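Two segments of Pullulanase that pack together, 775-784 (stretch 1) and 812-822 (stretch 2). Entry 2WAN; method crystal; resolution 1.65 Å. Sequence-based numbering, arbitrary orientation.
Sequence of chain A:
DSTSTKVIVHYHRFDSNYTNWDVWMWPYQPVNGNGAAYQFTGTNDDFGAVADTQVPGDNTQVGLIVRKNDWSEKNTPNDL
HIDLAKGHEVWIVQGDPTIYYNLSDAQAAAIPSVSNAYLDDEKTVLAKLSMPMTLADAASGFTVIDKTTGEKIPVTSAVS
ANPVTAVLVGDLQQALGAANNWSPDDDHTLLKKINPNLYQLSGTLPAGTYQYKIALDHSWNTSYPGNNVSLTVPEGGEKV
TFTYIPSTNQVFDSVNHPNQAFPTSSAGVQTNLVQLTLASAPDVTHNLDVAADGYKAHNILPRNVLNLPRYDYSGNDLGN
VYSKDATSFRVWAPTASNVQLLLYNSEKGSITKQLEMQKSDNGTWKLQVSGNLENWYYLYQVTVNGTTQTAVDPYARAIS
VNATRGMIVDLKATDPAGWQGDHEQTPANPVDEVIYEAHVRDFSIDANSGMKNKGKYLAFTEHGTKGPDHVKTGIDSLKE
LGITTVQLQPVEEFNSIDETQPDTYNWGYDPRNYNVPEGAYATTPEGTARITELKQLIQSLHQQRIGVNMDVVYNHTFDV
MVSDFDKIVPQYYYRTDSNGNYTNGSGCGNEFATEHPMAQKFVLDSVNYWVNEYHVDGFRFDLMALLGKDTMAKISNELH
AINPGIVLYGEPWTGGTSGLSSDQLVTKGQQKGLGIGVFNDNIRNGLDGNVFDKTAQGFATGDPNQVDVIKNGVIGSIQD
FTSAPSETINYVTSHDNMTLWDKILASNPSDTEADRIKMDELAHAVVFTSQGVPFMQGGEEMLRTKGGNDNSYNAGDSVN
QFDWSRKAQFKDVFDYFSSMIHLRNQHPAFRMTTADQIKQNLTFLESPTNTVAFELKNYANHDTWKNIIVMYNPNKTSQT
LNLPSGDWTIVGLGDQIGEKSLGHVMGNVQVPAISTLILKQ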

# COMPACT_ATOMS: atom_id res chain seq x y z
N PHE A 775 -8.76 -10.45 -10.68
CA PHE A 775 -9.13 -9.03 -10.66
C PHE A 775 -9.19 -8.59 -12.11
O PHE A 775 -8.35 -9.02 -12.93
N MET A 776 -10.16 -7.73 -12.42
CA MET A 776 -10.23 -7.14 -13.77
C MET A 776 -10.57 -5.66 -13.69
O MET A 776 -11.31 -5.22 -12.79
N GLN A 777 -10.01 -4.89 -14.62
CA GLN A 777 -10.42 -3.49 -14.77
C GLN A 777 -11.83 -3.47 -15.35
O GLN A 777 -12.09 -4.04 -16.40
N GLY A 778 -12.75 -2.80 -14.66
CA GLY A 778 -14.13 -2.71 -15.16
C GLY A 778 -14.17 -2.16 -16.57
O GLY A 778 -13.49 -1.20 -16.90
N GLY A 779 -14.95 -2.80 -17.43
CA GLY A 779 -15.09 -2.33 -18.80
C GLY A 779 -14.26 -3.12 -19.77
O GLY A 779 -14.47 -3.02 -20.97
N GLU A 780 -13.32 -3.93 -19.29
CA GLU A 780 -12.53 -4.75 -20.23
C GLU A 780 -13.42 -5.74 -21.00
O GLU A 780 -13.10 -6.12 -22.14
N GLU A 781 -14.54 -6.14 -20.38
CA GLU A 781 -15.52 -7.07 -20.97
C GLU A 781 -16.26 -6.46 -22.17
O GLU A 781 -16.93 -7.17 -22.89
N MET A 782 -16.12 -5.14 -22.36
CA MET A 782 -16.66 -4.49 -23.56
C MET A 782 -15.60 -3.70 -24.34
O MET A 782 -15.92 -2.75 -25.06
N LEU A 783 -14.33 -4.10 -24.17
CA LEU A 783 -13.18 -3.53 -24.88
C LEU A 783 -13.14 -2.02 -24.70
O LEU A 783 -12.97 -1.26 -25.66
N ARG A 784 -13.34 -1.58 -23.46
CA ARG A 784 -13.28 -0.15 -23.15
C ARG A 784 -11.96 0.44 -23.66
O ARG A 784 -10.92 -0.21 -23.59
N ASP A 812 -20.57 -10.35 -27.81
CA ASP A 812 -19.96 -11.68 -27.77
C ASP A 812 -18.77 -11.71 -26.78
O ASP A 812 -18.59 -12.69 -26.05
N VAL A 813 -17.97 -10.64 -26.76
CA VAL A 813 -16.87 -10.54 -25.80
C VAL A 813 -17.42 -10.49 -24.37
O VAL A 813 -16.97 -11.24 -23.49
N PHE A 814 -18.44 -9.66 -24.15
CA PHE A 814 -19.10 -9.61 -22.83
C PHE A 814 -19.59 -11.00 -22.40
O PHE A 814 -19.37 -11.42 -21.25
N ASP A 815 -20.25 -11.70 -23.31
CA ASP A 815 -20.75 -13.05 -23.03
C ASP A 815 -19.64 -14.07 -22.74
O ASP A 815 -19.79 -14.95 -21.88
N TYR A 816 -18.53 -13.95 -23.46
CA TYR A 816 -17.37 -14.81 -23.20
C TYR A 816 -16.81 -14.57 -21.80
O TYR A 816 -16.58 -15.53 -21.05
N PHE A 817 -16.58 -13.31 -21.45
CA PHE A 817 -16.16 -12.97 -20.08
C PHE A 817 -17.14 -13.52 -19.04
O PHE A 817 -16.72 -14.16 -18.08
N SER A 818 -18.43 -13.29 -19.25
CA SER A 818 -19.46 -13.75 -18.32
C SER A 818 -19.42 -15.27 -18.18
O SER A 818 -19.49 -15.80 -17.07
N SER A 819 -19.25 -15.97 -19.29
CA SER A 819 -19.25 -17.44 -19.27
C SER A 819 -18.05 -17.98 -18.48
O SER A 819 -18.19 -18.96 -17.73
N MET A 820 -16.88 -17.35 -18.65
CA MET A 820 -15.67 -17.70 -17.89
C MET A 820 -15.84 -17.43 -16.41
O MET A 820 -15.43 -18.24 -15.57
N ILE A 821 -16.41 -16.27 -16.08
CA ILE A 821 -16.59 -15.89 -14.68
C ILE A 821 -17.57 -16.85 -13.99
O ILE A 821 -17.28 -17.36 -12.91
N HIS A 822 -18.71 -17.12 -14.64
CA HIS A 822 -19.68 -18.07 -14.07
C HIS A 822 -19.12 -19.48 -13.91
O HIS A 822 -19.42 -20.15 -12.92

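The contact is a small, predominantly apolar one, in which one side of the helix 812-822 lies against the end of a strand and the turn that follows it, burying 368 Å² in total without a single hydrogen bond between the two stretches.

The helix presents Val 813, Phe 817 and Ile 821, spaced four residues apart and all with CA-to-CB bonds directed toward stretch 1; Phe 814, set sideways, widens this surface. Phe 817 gives up the most area on the helical side. Its chi1 of -84° (m) and chi2 of 61° bring one face of the ring beneath the backbone of Glu 781, whose CA sits 3.7 Å from the ring centroid and only 9° off the ring normal, a well-formed CH-pi contact. Around the same ring, Glu 780 O lies 3.7 Å from Phe 817 CZ, and Met 776 CE approaches Phe 817 CD2 at 3.9 Å.

Met 776 is the strand residue that reaches the helix. Its CA-to-CB bond points toward it, and the p, t, m rotamer carries the thioether against two helical side chains, with Met 776 SD 4.2 Å from Ile 821 CD1. Ile 821 (m, t) therefore meets stretch 1 through the tip of its longer branch. Near the other end of the contact, Leu 783 (m, t) starts sideways but its end comes nearer the helix, placing Leu 783 CD2 4.0 Å from CG1 of Val 813, which adopts the t rotamer.

Glu 781 has the largest covered area of any residue here, yet its carboxylate takes no part in the contact. With chi1 at 73° (p) and chi2 at -78° (m), the side chain lays its aliphatic part against the helix, Glu 781 CG being 3.5 Å from CD2 of Phe 814 (chi1 t), while its end leads away. Glu 781 OE1 instead accepts a hydrogen bond from Gly 779 N at 2.8 Å, bracing the turn from within, and OE2 is bonded elsewhere in the structure. The CA atoms of Glu 781 and Phe 814, 4.8 Å apart, are the nearest CA pair across the two stretches. Glu 781 O comes within 3.2 Å of Phe 814 N there, but the angle is too poor for a hydrogen bond; the amide lies inside the helix, and the same carbonyl oxygen also packs 3.5 Å from Val 813 CG1.

Glu 780 (m, m) likewise turns its carboxylate away, leaving Glu 780 CB 4.2 Å from Phe 817 CE2. Both acidic residues thus meet the aromatic rings through carbon and backbone atoms.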

# COMPACT_ATOMS: atom_id res chain seq x y z
CB PHE A 775 -8.01 -8.24 -9.94
CG PHE A 775 -8.09 -6.74 -10.10
CD1 PHE A 775 -8.61 -5.93 -9.08
CD2 PHE A 775 -7.60 -6.12 -11.25
CE1 PHE A 775 -8.64 -4.54 -9.21
CE2 PHE A 775 -7.64 -4.74 -11.39
CZ PHE A 775 -8.18 -3.94 -10.37
CB MET A 776 -11.27 -7.87 -14.64
CG MET A 776 -12.71 -7.78 -14.13
SD MET A 776 -13.95 -8.60 -15.14
CE MET A 776 -14.01 -7.50 -16.57
CB GLN A 777 -9.48 -2.74 -15.73
CG GLN A 777 -9.83 -1.24 -15.79
CD GLN A 777 -9.00 -0.40 -16.74
OE1 GLN A 777 -9.09 0.83 -16.71
NE2 GLN A 777 -8.20 -1.04 -17.62
CB GLU A 780 -11.38 -5.49 -19.52
CG GLU A 780 -10.31 -4.61 -18.85
CD GLU A 780 -9.56 -3.68 -19.80
OE1 GLU A 780 -10.17 -2.77 -20.42
OE2 GLU A 780 -8.34 -3.85 -19.89
CB GLU A 781 -16.51 -7.54 -19.90
CG GLU A 781 -17.53 -6.47 -19.46
CD GLU A 781 -17.01 -5.41 -18.48
OE1 GLU A 781 -15.83 -5.42 -18.06
OE2 GLU A 781 -17.84 -4.56 -18.10
CB MET A 782 -17.86 -3.61 -23.20
CG MET A 782 -17.55 -2.47 -22.20
SD MET A 782 -19.08 -1.55 -21.86
CE MET A 782 -18.51 -0.47 -20.55
CB LEU A 783 -13.17 -3.93 -26.37
CG LEU A 783 -13.38 -5.43 -26.69
CD1 LEU A 783 -13.29 -5.66 -28.23
CD2 LEU A 783 -12.36 -6.35 -25.95
CB ARG A 784 -13.43 0.06 -21.64
CG ARG A 784 -13.16 1.47 -21.14
CD ARG A 784 -13.77 1.62 -19.76
NE ARG A 784 -13.30 2.79 -19.01
CZ ARG A 784 -12.24 2.78 -18.21
NH1 ARG A 784 -11.50 1.67 -18.12
NH2 ARG A 784 -11.91 3.87 -17.51
CB ASP A 812 -19.46 -12.11 -29.17
CG ASP A 812 -20.58 -12.55 -30.08
OD1 ASP A 812 -21.69 -12.82 -29.59
OD2 ASP A 812 -20.33 -12.61 -31.32
CB VAL A 813 -16.03 -9.28 -26.02
CG1 VAL A 813 -14.92 -9.19 -24.94
CG2 VAL A 813 -15.44 -9.30 -27.45
CB PHE A 814 -20.26 -8.59 -22.86
CG PHE A 814 -20.96 -8.44 -21.54
CD1 PHE A 814 -21.91 -9.37 -21.12
CD2 PHE A 814 -20.64 -7.37 -20.71
CE1 PHE A 814 -22.55 -9.23 -19.87
CE2 PHE A 814 -21.29 -7.22 -19.47
CZ PHE A 814 -22.24 -8.17 -19.06
CB ASP A 815 -21.62 -13.52 -24.19
CG ASP A 815 -22.95 -12.76 -24.27
OD1 ASP A 815 -23.34 -12.05 -23.30
OD2 ASP A 815 -23.62 -12.89 -25.31
CB TYR A 816 -16.29 -14.60 -24.27
CG TYR A 816 -15.15 -15.59 -24.16
CD1 TYR A 816 -14.04 -15.32 -23.36
CD2 TYR A 816 -15.17 -16.78 -24.89
CE1 TYR A 816 -12.99 -16.23 -23.25
CE2 TYR A 816 -14.13 -17.69 -24.81
CZ TYR A 816 -13.04 -17.42 -23.99
OH TYR A 816 -12.00 -18.32 -23.89
CB PHE A 817 -16.05 -11.46 -19.88
CG PHE A 817 -14.74 -10.85 -20.32
CD1 PHE A 817 -14.33 -10.92 -21.67
CD2 PHE A 817 -13.96 -10.12 -19.43
CE1 PHE A 817 -13.15 -10.31 -22.09
CE2 PHE A 817 -12.78 -9.48 -19.86
CZ PHE A 817 -12.38 -9.59 -21.20
CB SER A 818 -20.86 -13.29 -18.77
OG SER A 818 -21.87 -13.86 -17.94
CB SER A 819 -19.25 -18.02 -20.69
OG SER A 819 -20.50 -17.76 -21.34
CB MET A 820 -14.45 -16.92 -18.40
CG MET A 820 -13.72 -17.62 -19.51
SD MET A 820 -12.84 -19.15 -19.01
CE MET A 820 -12.19 -19.53 -20.64
CB ILE A 821 -17.03 -14.43 -14.56
CG1 ILE A 821 -15.85 -13.52 -14.94
CG2 ILE A 821 -17.53 -14.09 -13.12
CD1 ILE A 821 -16.29 -12.12 -15.38
CB HIS A 822 -20.96 -18.09 -14.91
CG HIS A 822 -21.76 -16.82 -14.80
ND1 HIS A 822 -22.85 -16.69 -13.96
CD2 HIS A 822 -21.62 -15.62 -15.41
CE1 HIS A 822 -23.36 -15.48 -14.08
NE2 HIS A 822 -22.63 -14.81 -14.95